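Local coordinates for protein lipase (Penicillium expansum, PDB 3G7N) that hydrolyses triacylglycerols and other acylglycerol lipids, releasing free fatty acid, as a secreted alkaline lipase of the alpha/beta-hydrolase superfamily, at residues V143-N148 / K152-N157; A136-A141 / G178-G183; I58-R63 / T112-L117; G47-S52 / D108-E113. All blocks are in the same frame, centred on the assembly; numbering follows the deposited sequence. Where two conformers were deposited one is given.

Contact 1. Residues V143-N148 / K152-N157; sequences VALAQN and KSLVSN
Leu-154 pushes its forked end against the helix between Leu-145 and Ala-146, and each methyl of the fork finds its own partner. CD1 meets CD1 of Leu-145 at 4.0 Å, a methyl-to-methyl touch in which the two leucine side chains cross at about a right angle. CD2 goes to the neighbouring residue, lying 3.9 Å from the CB of Ala-146 and 3.8 Å from the backbone N of the same residue, so this branch rests on the helix backbone as much as on a side chain. The small alanine lets the leucine come that close. The first torsions explain the meeting: Leu-154 holds its CG anti to the backbone N (chi1 167°), whereas Leu-145 holds its CG anti to the carbonyl carbon (chi1 -64°), and both CB atoms start out facing the other segment.

No hydrogen bond crosses between the two segments; the join is apolar and mostly buried. Leu-126 of the adjacent strand 125-131 also packs on Leu-154. At the end of the helix, Asn-148 turns back on its own chain: ND2 gives a nearly straight bond of 2.9 Å to O of Ala-144 (164° at the hydrogen), with the acceptor in the plane of the amide. That oxygen also takes the backbone N-H of Asn-148, and ND2 is bonded to the carbonyl of Ser-85 as well.

Helix 133-148 is thus packed on the strand that follows it, 154-159, as in the beta-alpha-beta crossover 125-131, 133-148, 154-159 of the alpha/beta-hydrolase fold.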
loop_
_atom_site.group_PDB
_atom_site.type_symbol
_atom_site.label_atom_id
_atom_site.label_comp_id
_atom_site.label_asym_id
_atom_site.label_seq_id
_atom_site.Cartn_x
_atom_site.Cartn_y
_atom_site.Cartn_z
ATOM N N VAL A 143 3.821 3.916 -8.021
ATOM C CA VAL A 143 4.534 4.755 -8.983
ATOM C C VAL A 143 5.701 4.003 -9.632
ATOM O O VAL A 143 5.892 4.073 -10.846
ATOM C CB VAL A 143 5.039 6.049 -8.294
ATOM C CG1 VAL A 143 5.973 6.833 -9.201
ATOM C CG2 VAL A 143 3.865 6.916 -7.878
ATOM N N ALA A 144 6.414 3.187 -8.873
ATOM C CA ALA A 144 7.500 2.380 -9.415
ATOM C C ALA A 144 6.970 1.452 -10.504
ATOM O O ALA A 144 7.623 1.258 -11.538
ATOM C CB ALA A 144 8.161 1.554 -8.304
ATOM N N LEU A 145 5.872 0.766 -10.229
ATOM C CA LEU A 145 5.292 -0.160 -11.199
ATOM C C LEU A 145 4.714 0.567 -12.412
ATOM O O LEU A 145 4.858 0.102 -13.552
ATOM C CB LEU A 145 4.238 -1.057 -10.521
ATOM C CG LEU A 145 4.755 -2.001 -9.437
ATOM C CD1 LEU A 145 3.564 -2.611 -8.703
ATOM C CD2 LEU A 145 5.658 -3.099 -10.031
ATOM N N ALA A 146 3.985 1.654 -12.186
ATOM C CA ALA A 146 3.394 2.404 -13.301
ATOM C C ALA A 146 4.473 2.888 -14.251
ATOM O O ALA A 146 4.285 2.843 -15.483
ATOM C CB ALA A 146 2.594 3.592 -12.775
ATOM N N GLN A 147 5.588 3.348 -13.703
ATOM C CA GLN A 147 6.652 3.934 -14.514
ATOM C C GLN A 147 7.461 2.850 -15.225
ATOM O O GLN A 147 7.881 3.033 -16.385
ATOM C CB GLN A 147 7.569 4.774 -13.635
ATOM C CG GLN A 147 6.938 6.073 -13.176
ATOM C CD GLN A 147 7.115 7.176 -14.190
ATOM O OE1 GLN A 147 6.135 7.761 -14.662
ATOM N NE2 GLN A 147 8.350 7.517 -14.463
ATOM N N ASN A 148 7.695 1.719 -14.560
ATOM C CA ASN A 148 8.466 0.641 -15.175
ATOM C C ASN A 148 7.664 -0.219 -16.137
ATOM O O ASN A 148 8.228 -0.776 -17.089
ATOM C CB ASN A 148 9.115 -0.241 -14.114
ATOM C CG ASN A 148 10.430 0.335 -13.608
ATOM O OD1 ASN A 148 11.480 0.122 -14.218
ATOM N ND2 ASN A 148 10.376 1.139 -12.540
ATOM N N LYS A 152 0.823 -2.073 -18.584
ATOM C CA LYS A 152 0.059 -3.011 -17.750
ATOM C C LYS A 152 -0.984 -2.264 -16.938
ATOM O O LYS A 152 -0.670 -1.231 -16.325
ATOM C CB LYS A 152 0.993 -3.753 -16.796
ATOM C CG LYS A 152 2.029 -4.617 -17.488
ATOM C CD LYS A 152 1.406 -5.774 -18.270
ATOM C CE LYS A 152 2.454 -6.419 -19.180
ATOM N NZ LYS A 152 1.915 -7.655 -19.796
ATOM N N SER A 153 -2.195 -2.792 -16.884
ATOM C CA SER A 153 -3.168 -2.333 -15.910
ATOM C C SER A 153 -2.623 -2.550 -14.502
ATOM O O SER A 153 -1.750 -3.398 -14.296
ATOM C CB SER A 153 -4.474 -3.100 -16.082
ATOM O OG SER A 153 -5.534 -2.462 -15.398
ATOM N N LEU A 154 -2.996 -1.655 -13.588
ATOM C CA LEU A 154 -2.375 -1.632 -12.256
ATOM C C LEU A 154 -3.413 -1.140 -11.255
ATOM O O LEU A 154 -4.077 -0.108 -11.472
ATOM C CB LEU A 154 -1.178 -0.687 -12.254
ATOM C CG LEU A 154 -0.590 -0.304 -10.886
ATOM C CD1 LEU A 154 -0.032 -1.524 -10.174
ATOM C CD2 LEU A 154 0.464 0.744 -11.074
ATOM N N VAL A 155 -3.551 -1.867 -10.153
ATOM C CA VAL A 155 -4.320 -1.411 -8.988
ATOM C C VAL A 155 -3.502 -1.643 -7.733
ATOM O O VAL A 155 -2.924 -2.728 -7.539
ATOM C CB VAL A 155 -5.641 -2.173 -8.867
ATOM C CG1 VAL A 155 -6.444 -1.655 -7.651
ATOM C CG2 VAL A 155 -6.467 -2.036 -10.157
ATOM N N SER A 156 -3.392 -0.601 -6.927
ATOM C CA SER A 156 -2.624 -0.689 -5.694
ATOM C C SER A 156 -3.535 -0.349 -4.521
ATOM O O SER A 156 -4.313 0.629 -4.591
ATOM C CB SER A 156 -1.444 0.285 -5.735
ATOM O OG SER A 156 -0.567 -0.020 -6.834
ATOM N N ASN A 157 -3.411 -1.107 -3.432
ATOM C CA ASN A 157 -4.232 -0.905 -2.228
ATOM C C ASN A 157 -3.345 -0.704 -1.015
ATOM O O ASN A 157 -2.744 -1.664 -0.525
ATOM C CB ASN A 157 -5.140 -2.116 -2.007
ATOM C CG ASN A 157 -6.168 -2.279 -3.111
ATOM O OD1 ASN A 157 -6.978 -1.390 -3.347
ATOM N ND2 ASN A 157 -6.131 -3.424 -3.794
#

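Contact 2. Residues A136-A141 / G178-G183; sequences ALTSIA and GTFNRG
Ser-139 and Phe-180 make the main touch here, and it is one of van der Waals packing. The CB of Ser-139 sits 3.4 Å from CZ of Phe-180, with the ring meeting it obliquely, and the CA of Ser-139 lies 3.8 Å from the same ring carbon. With CG anti to the backbone N (chi1 179°), the phenylalanine stretches straight from strand 179-185 to the helix. Thr-138 adds a looser flank: its backbone O lies 4.3 Å and its CG2 4.4 Å from CE1 of Phe-180.

Aromatic neighbours outside the segments hold the ring too: Tyr-204 stacks on it, and His-142 meets it with the planes inclined at about 40°.

The polar bonds stay within the helix. Ser-139 turns its hydroxyl away from the ring, and OG donates to O of Ala-136 at 2.7 Å, one turn back; OG1 of Thr-138 is likewise hydrogen-bonded to the carbonyl of Gly-134, in the probable nucleophile elbow around Ser-132. A leucine in place of Phe-180 would probably leave Tyr-204 without its stacking partner and open a gap next to the CB of Ser-139.

With each hydroxyl occupied by a carbonyl of its own helix, these two residues offer Phe-180 mainly carbon. The chemistry therefore implies a buried, apolar seat for the helix that follows the nucleophile, on a strand two places along the sheet from the one before it.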
loop_
_atom_site.group_PDB
_atom_site.type_symbol
_atom_site.label_atom_id
_atom_site.label_comp_id
_atom_site.label_asym_id
_atom_site.label_seq_id
_atom_site.Cartn_x
_atom_site.Cartn_y
_atom_site.Cartn_z
ATOM N N ALA A 136 2.433 2.565 3.181
ATOM C CA ALA A 136 3.271 3.678 2.731
ATOM C C ALA A 136 4.203 3.180 1.626
ATOM O O ALA A 136 4.415 3.872 0.608
ATOM C CB ALA A 136 4.058 4.275 3.906
ATOM N N LEU A 137 4.786 1.997 1.802
ATOM C CA LEU A 137 5.620 1.414 0.759
ATOM C C LEU A 137 4.829 1.179 -0.525
ATOM O O LEU A 137 5.346 1.409 -1.621
ATOM C CB LEU A 137 6.286 0.116 1.234
ATOM C CG LEU A 137 7.353 0.298 2.324
ATOM C CD1 LEU A 137 7.653 -1.026 3.045
ATOM C CD2 LEU A 137 8.615 0.912 1.732
ATOM N N THR A 138 3.583 0.725 -0.398
ATOM C CA THR A 138 2.731 0.486 -1.553
ATOM C C THR A 138 2.451 1.789 -2.301
ATOM O O THR A 138 2.321 1.779 -3.545
ATOM C CB THR A 138 1.419 -0.161 -1.088
ATOM O OG1 THR A 138 1.694 -1.473 -0.607
ATOM C CG2 THR A 138 0.386 -0.274 -2.203
ATOM N N SER A 139 2.425 2.924 -1.604
ATOM C CA SER A 139 2.199 4.197 -2.281
ATOM C C SER A 139 3.361 4.602 -3.172
ATOM O O SER A 139 3.149 5.306 -4.175
ATOM C CB SER A 139 1.806 5.303 -1.287
ATOM O OG SER A 139 2.910 5.808 -0.568
ATOM N N ILE A 140 4.570 4.150 -2.864
ATOM C CA ILE A 140 5.681 4.310 -3.788
ATOM C C ILE A 140 5.747 3.174 -4.794
ATOM O O ILE A 140 6.018 3.423 -5.980
ATOM C CB ILE A 140 7.035 4.563 -3.056
ATOM C CG1 ILE A 140 8.164 4.773 -4.078
ATOM C CG2 ILE A 140 7.344 3.499 -2.024
ATOM C CD1 ILE A 140 7.978 6.009 -4.963
ATOM N N ALA A 141 5.449 1.938 -4.372
ATOM C CA ALA A 141 5.369 0.821 -5.323
ATOM C C ALA A 141 4.448 1.100 -6.498
ATOM O O ALA A 141 4.757 0.743 -7.643
ATOM C CB ALA A 141 4.929 -0.466 -4.617
ATOM N N GLY A 178 -3.242 3.819 -13.791
ATOM C CA GLY A 178 -3.423 2.859 -12.703
ATOM C C GLY A 178 -4.164 3.479 -11.541
ATOM O O GLY A 178 -4.230 4.703 -11.421
ATOM N N THR A 179 -4.801 2.632 -10.749
ATOM C CA THR A 179 -5.665 3.059 -9.664
ATOM C C THR A 179 -4.975 2.825 -8.326
ATOM O O THR A 179 -4.680 1.682 -7.966
ATOM C CB THR A 179 -6.995 2.301 -9.698
ATOM O OG1 THR A 179 -7.608 2.500 -10.983
ATOM C CG2 THR A 179 -7.951 2.771 -8.611
ATOM N N PHE A 180 -4.764 3.908 -7.586
ATOM C CA PHE A 180 -4.240 3.845 -6.215
ATOM C C PHE A 180 -5.357 4.076 -5.209
ATOM O O PHE A 180 -6.004 5.148 -5.216
ATOM C CB PHE A 180 -3.111 4.855 -6.022
ATOM C CG PHE A 180 -2.540 4.858 -4.625
ATOM C CD1 PHE A 180 -1.918 3.729 -4.126
ATOM C CD2 PHE A 180 -2.592 5.993 -3.831
ATOM C CE1 PHE A 180 -1.487 3.685 -2.796
ATOM C CE2 PHE A 180 -2.056 5.986 -2.540
ATOM C CZ PHE A 180 -1.524 4.822 -2.017
ATOM N N ASN A 181 -5.596 3.076 -4.363
ATOM C CA ASN A 181 -6.624 3.155 -3.338
ATOM C C ASN A 181 -5.969 3.229 -1.962
ATOM O O ASN A 181 -5.010 2.506 -1.685
ATOM C CB ASN A 181 -7.517 1.915 -3.384
ATOM C CG ASN A 181 -8.234 1.777 -4.685
ATOM O OD1 ASN A 181 -8.707 2.780 -5.239
ATOM N ND2 ASN A 181 -8.126 0.592 -5.285
ATOM N N ARG A 182 -6.518 4.075 -1.087
ATOM C CA ARG A 182 -6.116 4.119 0.335
ATOM C C ARG A 182 -7.253 3.595 1.174
ATOM O O ARG A 182 -8.264 4.288 1.339
ATOM C CB ARG A 182 -5.771 5.555 0.738
ATOM C CG ARG A 182 -4.560 6.067 0.023
ATOM C CD ARG A 182 -4.080 7.392 0.599
ATOM N NE ARG A 182 -5.040 8.463 0.347
ATOM C CZ ARG A 182 -5.736 9.106 1.290
ATOM N NH1 ARG A 182 -5.754 8.690 2.564
ATOM N NH2 ARG A 182 -6.473 10.154 0.940
ATOM N N GLY A 183 -7.136 2.368 1.664
ATOM C CA GLY A 183 -8.219 1.763 2.435
ATOM C C GLY A 183 -7.951 1.905 3.920
ATOM O O GLY A 183 -6.973 1.340 4.426
#

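Contact 3. Residues I58-R63 / T112-L117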
loop_
_atom_site.group_PDB
_atom_site.type_symbol
_atom_site.label_atom_id
_atom_site.label_comp_id
_atom_site.label_asym_id
_atom_site.label_seq_id
_atom_site.Cartn_x
_atom_site.Cartn_y
_atom_site.Cartn_z
ATOM N N ILE A 58 -0.152 -10.218 -11.142
ATOM C CA ILE A 58 1.176 -10.311 -10.555
ATOM C C ILE A 58 1.213 -9.297 -9.422
ATOM O O ILE A 58 0.839 -8.137 -9.619
ATOM C CB ILE A 58 2.237 -9.972 -11.619
ATOM C CG1 ILE A 58 2.227 -11.066 -12.690
ATOM C CG2 ILE A 58 3.627 -9.783 -11.003
ATOM C CD1 ILE A 58 2.840 -10.649 -14.013
ATOM N N ALA A 59 1.532 -9.788 -8.217
ATOM C CA ALA A 59 1.292 -9.051 -6.968
ATOM C C ALA A 59 2.601 -8.774 -6.248
ATOM O O ALA A 59 3.477 -9.635 -6.145
ATOM C CB ALA A 59 0.391 -9.867 -6.065
ATOM N N VAL A 60 2.680 -7.563 -5.714
ATOM C CA VAL A 60 3.740 -7.138 -4.793
ATOM C C VAL A 60 3.107 -6.811 -3.445
ATOM O O VAL A 60 2.288 -5.881 -3.346
ATOM C CB VAL A 60 4.459 -5.884 -5.327
ATOM C CG1 VAL A 60 5.533 -5.430 -4.352
ATOM C CG2 VAL A 60 5.058 -6.137 -6.737
ATOM N N ILE A 61 3.444 -7.592 -2.425
ATOM C CA ILE A 61 2.777 -7.482 -1.123
ATOM C C ILE A 61 3.839 -7.095 -0.101
ATOM O O ILE A 61 4.808 -7.832 0.102
ATOM C CB ILE A 61 2.146 -8.814 -0.699
ATOM C CG1 ILE A 61 1.208 -9.367 -1.779
ATOM C CG2 ILE A 61 1.375 -8.637 0.606
ATOM C CD1 ILE A 61 0.769 -10.811 -1.527
ATOM N N MET A 62 3.704 -5.903 0.469
ATOM C CA MET A 62 4.712 -5.382 1.386
ATOM C C MET A 62 4.259 -5.506 2.827
ATOM O O MET A 62 3.117 -5.194 3.164
ATOM C CB MET A 62 5.001 -3.922 1.081
ATOM C CG MET A 62 5.575 -3.701 -0.343
ATOM S SD MET A 62 6.987 -4.768 -0.782
ATOM C CE MET A 62 8.229 -4.168 0.371
ATOM N N ARG A 63 5.184 -5.907 3.686
ATOM C CA ARG A 63 4.897 -5.981 5.123
ATOM C C ARG A 63 5.061 -4.615 5.753
ATOM O O ARG A 63 6.031 -3.905 5.451
ATOM C CB ARG A 63 5.796 -7.008 5.802
ATOM C CG ARG A 63 5.323 -7.369 7.209
ATOM C CD ARG A 63 6.375 -8.161 7.938
ATOM N NE ARG A 63 7.472 -7.293 8.332
ATOM C CZ ARG A 63 8.663 -7.724 8.717
ATOM N NH1 ARG A 63 8.818 -8.991 9.090
ATOM N NH2 ARG A 63 9.630 -6.852 8.937
ATOM N N THR A 112 12.757 -6.538 -11.050
ATOM C CA THR A 112 13.316 -7.680 -11.776
ATOM C C THR A 112 12.396 -8.896 -11.730
ATOM O O THR A 112 12.146 -9.540 -12.744
ATOM C CB THR A 112 14.709 -8.046 -11.233
ATOM O OG1 THR A 112 15.604 -6.953 -11.482
ATOM C CG2 THR A 112 15.267 -9.283 -11.935
ATOM N N GLU A 113 11.832 -9.183 -10.564
ATOM C CA GLU A 113 10.950 -10.335 -10.436
ATOM C C GLU A 113 9.629 -10.088 -11.148
ATOM O O GLU A 113 9.118 -10.978 -11.841
ATOM C CB GLU A 113 10.713 -10.686 -8.965
ATOM C CG GLU A 113 9.743 -11.842 -8.766
ATOM C CD GLU A 113 10.252 -13.184 -9.292
ATOM O OE1 GLU A 113 11.450 -13.304 -9.634
ATOM O OE2 GLU A 113 9.489 -14.169 -9.211
ATOM N N VAL A 114 9.087 -8.886 -11.052
ATOM C CA VAL A 114 7.859 -8.585 -11.781
ATOM C C VAL A 114 8.075 -8.749 -13.298
ATOM O O VAL A 114 7.217 -9.308 -14.000
ATOM C CB VAL A 114 7.301 -7.191 -11.428
ATOM C CG1 VAL A 114 6.134 -6.803 -12.360
ATOM C CG2 VAL A 114 6.878 -7.139 -9.956
ATOM N N LYS A 115 9.226 -8.303 -13.796
ATOM C CA LYS A 115 9.513 -8.430 -15.221
ATOM C C LYS A 115 9.621 -9.890 -15.642
ATOM O O LYS A 115 9.055 -10.289 -16.665
ATOM C CB LYS A 115 10.793 -7.683 -15.573
ATOM C CG LYS A 115 11.036 -7.547 -17.068
ATOM C CD LYS A 115 12.387 -6.900 -17.334
ATOM C CE LYS A 115 12.560 -6.596 -18.821
ATOM N NZ LYS A 115 13.711 -5.681 -19.089
ATOM N N ALA A 116 10.195 -10.722 -14.783
ATOM C CA ALA A 116 10.250 -12.142 -15.060
ATOM C C ALA A 116 8.849 -12.761 -15.077
ATOM O O ALA A 116 8.538 -13.614 -15.920
ATOM C CB ALA A 116 11.135 -12.842 -14.038
ATOM N N LEU A 117 7.986 -12.345 -14.154
ATOM C CA LEU A 117 6.640 -12.890 -14.103
ATOM C C LEU A 117 5.798 -12.425 -15.286
ATOM O O LEU A 117 4.978 -13.184 -15.803
ATOM C CB LEU A 117 5.970 -12.565 -12.767
ATOM C CG LEU A 117 6.522 -13.350 -11.578
ATOM C CD1 LEU A 117 6.022 -12.741 -10.266
ATOM C CD2 LEU A 117 6.115 -14.801 -11.675
#
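Ile-58 is the main bump, and the hollow it enters is made by Val-114 and Leu-117, one helical turn apart on 112-117. Its CD1 runs in over the backbone at the end of the segment, 3.7 Å from the carbonyl C of Leu-117, and also lies 3.9 Å from the CB of that leucine. The other branch, CG2, fills the space between the two helix residues: Leu-117 CD1 is 3.9 Å from it on one hand, and Val-114 CG1 is 4.1 Å from it on the other. With CG1 anti to the carbonyl carbon (chi1 -67°) and CG2 anti to the backbone N, the isoleucine spreads both arms over the helix.

Val-60, two residues on, makes a smaller bump. Its CG2 touches CG2 of Val-114 at 3.8 Å, the two forks crossing at about a right angle, so that Val-114 divides its methyls between Ile-58 and Val-60. The strand and helix axes are 9.3 Å apart at closest and run nearly antiparallel, at 162°. Trimming Ile-58 to alanine would probably open a gap between Val-114 and Leu-117 and take from Leu-117 CD1 its neighbour on this strand.

Leu-126 of strand 125-131, the neighbour in the sheet, packs on both Ile-58 and Val-114. Every touching atom across the contact is carbon apart from a backbone carbonyl oxygen, no hydrogen bond joins the segments, and all four residues are buried: shape and exclusion of water hold helix 97-120 to strand 57-62 here.

Contact 4. Residues G47-S52 / D108-E113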
loop_
_atom_site.group_PDB
_atom_site.type_symbol
_atom_site.label_atom_id
_atom_site.label_comp_id
_atom_site.label_asym_id
_atom_site.label_seq_id
_atom_site.Cartn_x
_atom_site.Cartn_y
_atom_site.Cartn_z
ATOM N N GLY A 47 8.627 -8.446 2.193
ATOM C CA GLY A 47 7.409 -8.589 1.415
ATOM C C GLY A 47 7.509 -9.796 0.521
ATOM O O GLY A 47 8.410 -10.622 0.689
ATOM N N PHE A 48 6.603 -9.861 -0.452
ATOM C CA PHE A 48 6.447 -11.034 -1.310
ATOM C C PHE A 48 6.207 -10.503 -2.699
ATOM O O PHE A 48 5.441 -9.555 -2.876
ATOM C CB PHE A 48 5.136 -11.788 -0.979
ATOM C CG PHE A 48 4.984 -12.241 0.432
ATOM C CD1 PHE A 48 6.037 -12.856 1.094
ATOM C CD2 PHE A 48 3.703 -12.320 0.989
ATOM C CE1 PHE A 48 5.840 -13.444 2.336
ATOM C CE2 PHE A 48 3.497 -12.929 2.221
ATOM C CZ PHE A 48 4.575 -13.474 2.901
ATOM N N VAL A 49 6.655 -11.254 -3.692
ATOM C CA VAL A 49 6.185 -11.085 -5.069
ATOM C C VAL A 49 5.680 -12.417 -5.560
ATOM O O VAL A 49 6.186 -13.472 -5.162
ATOM C CB VAL A 49 7.314 -10.593 -6.004
ATOM C CG1 VAL A 49 6.758 -10.327 -7.403
ATOM C CG2 VAL A 49 7.923 -9.308 -5.437
ATOM N N GLY A 50 4.575 -12.396 -6.294
ATOM C CA GLY A 50 4.083 -13.645 -6.876
ATOM C C GLY A 50 2.937 -13.375 -7.823
ATOM O O GLY A 50 2.842 -12.295 -8.385
ATOM N N TYR A 51 2.150 -14.413 -8.081
ATOM C CA TYR A 51 1.089 -14.330 -9.081
ATOM C C TYR A 51 -0.153 -15.037 -8.566
ATOM O O TYR A 51 -0.079 -15.996 -7.801
ATOM C CB TYR A 51 1.533 -14.935 -10.426
ATOM C CG TYR A 51 1.812 -16.399 -10.382
ATOM C CD1 TYR A 51 0.812 -17.320 -10.667
ATOM C CD2 TYR A 51 3.057 -16.884 -10.005
ATOM C CE1 TYR A 51 1.051 -18.683 -10.593
ATOM C CE2 TYR A 51 3.299 -18.243 -9.882
ATOM C CZ TYR A 51 2.293 -19.144 -10.182
ATOM O OH TYR A 51 2.526 -20.503 -10.064
ATOM N N SER A 52 -1.300 -14.551 -9.033
ATOM C CA SER A 52 -2.595 -15.173 -8.753
ATOM C C SER A 52 -3.184 -15.657 -10.071
ATOM O O SER A 52 -3.619 -14.860 -10.881
ATOM C CB SER A 52 -3.535 -14.142 -8.153
ATOM O OG SER A 52 -4.844 -14.721 -8.043
ATOM N N ASP A 108 14.904 -2.665 -7.037
ATOM C CA ASP A 108 15.420 -3.359 -8.219
ATOM C C ASP A 108 15.106 -4.859 -8.177
ATOM O O ASP A 108 14.762 -5.441 -9.206
ATOM C CB ASP A 108 16.930 -3.151 -8.389
ATOM C CG ASP A 108 17.286 -1.754 -8.855
ATOM O OD1 ASP A 108 16.510 -1.166 -9.627
ATOM O OD2 ASP A 108 18.488 -1.418 -8.760
ATOM N N THR A 109 15.164 -5.453 -6.990
ATOM C CA THR A 109 14.787 -6.848 -6.825
ATOM C C THR A 109 13.329 -7.078 -7.213
ATOM O O THR A 109 13.018 -8.027 -7.929
ATOM C CB THR A 109 15.031 -7.306 -5.386
ATOM O OG1 THR A 109 16.415 -7.108 -5.063
ATOM C CG2 THR A 109 14.704 -8.780 -5.227
ATOM N N ILE A 110 12.438 -6.203 -6.762
ATOM C CA ILE A 110 11.022 -6.343 -7.063
ATOM C C ILE A 110 10.765 -6.127 -8.557
ATOM O O ILE A 110 10.075 -6.939 -9.181
ATOM C CB ILE A 110 10.198 -5.369 -6.207
ATOM C CG1 ILE A 110 10.234 -5.819 -4.748
ATOM C CG2 ILE A 110 8.776 -5.302 -6.710
ATOM C CD1 ILE A 110 9.644 -4.832 -3.752
ATOM N N ILE A 111 11.301 -5.053 -9.142
ATOM C CA ILE A 111 11.105 -4.814 -10.566
ATOM C C ILE A 111 11.607 -5.997 -11.412
ATOM O O ILE A 111 10.950 -6.417 -12.359
ATOM C CB ILE A 111 11.771 -3.482 -11.018
ATOM C CG1 ILE A 111 11.160 -2.288 -10.273
ATOM C CG2 ILE A 111 11.626 -3.299 -12.517
ATOM C CD1 ILE A 111 9.664 -2.120 -10.434
ATOM N N THR A 112 12.757 -6.538 -11.050
ATOM C CA THR A 112 13.316 -7.680 -11.776
ATOM C C THR A 112 12.396 -8.896 -11.730
ATOM O O THR A 112 12.146 -9.540 -12.744
ATOM C CB THR A 112 14.709 -8.046 -11.233
ATOM O OG1 THR A 112 15.604 -6.953 -11.482
ATOM C CG2 THR A 112 15.267 -9.283 -11.935
ATOM N N GLU A 113 11.832 -9.183 -10.564
ATOM C CA GLU A 113 10.950 -10.335 -10.436
ATOM C C GLU A 113 9.629 -10.088 -11.148
ATOM O O GLU A 113 9.118 -10.978 -11.841
ATOM C CB GLU A 113 10.713 -10.686 -8.965
ATOM C CG GLU A 113 9.743 -11.842 -8.766
ATOM C CD GLU A 113 10.252 -13.184 -9.292
ATOM O OE1 GLU A 113 11.450 -13.304 -9.634
ATOM O OE2 GLU A 113 9.489 -14.169 -9.211
#
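Val-49 carries this contact, where helix 97-120 of the alpha/beta-hydrolase fold lies against strand 45-52 of the central sheet. Along the strand, Gly-47 and Gly-50 are tied through their backbones to the flanking strands 32-40 and 57-62 respectively. Between them, Phe-48 sets off away from the helix, and its side chain packs on Ile-61. Val-49 then turns toward the helix and splits its methyls between two residues. CG2 approaches CG1 of Ile-110 at 4.2 Å, a light apolar touch. CG1, set anti to the backbone N (chi1 -176°), takes the closer partner, the aliphatic part of Glu-113. Valine and glutamate slide past each other in opposite directions. Beyond Gly-50, the ring of Tyr-51 stacks on that of Tyr-121.

Glu-113 holds CG anti to its backbone N (chi1 177°), which brings CG to the valine; the bend at chi2 (66°) then turns the carboxylate off, and OE2 is hydrogen-bonded to a PEG molecule, probably from the crystallisation liquor. The tightest touch between the segments is Glu-113 CG to Val-49 CG1, at 3.6 Å.

All four contacts seat helices on one central sheet. Contacts 3 and 4, with centres about 2 Å apart, share Thr-112 and Glu-113 of helix 97-120 and place it over neighbouring strands; these are joined by probable hydrogen bonds, such as Ile-61 O to Phe-48 N at 2.8 Å. The shared Glu-113 also binds the PEG. Contacts 1 and 2, centres about 9 Å apart, do likewise for helix 133-148, and Ser-156 N to Thr-179 O (2.8 Å) links their strands. The two helices meet where Leu-145 of contact 1 packs on Val-114 of contact 3 and Ile-111 of contact 4. Contact 2 lies nearest the catalytic site: Thr-138's side chain is about 10 Å from that of the nucleophile Ser-132.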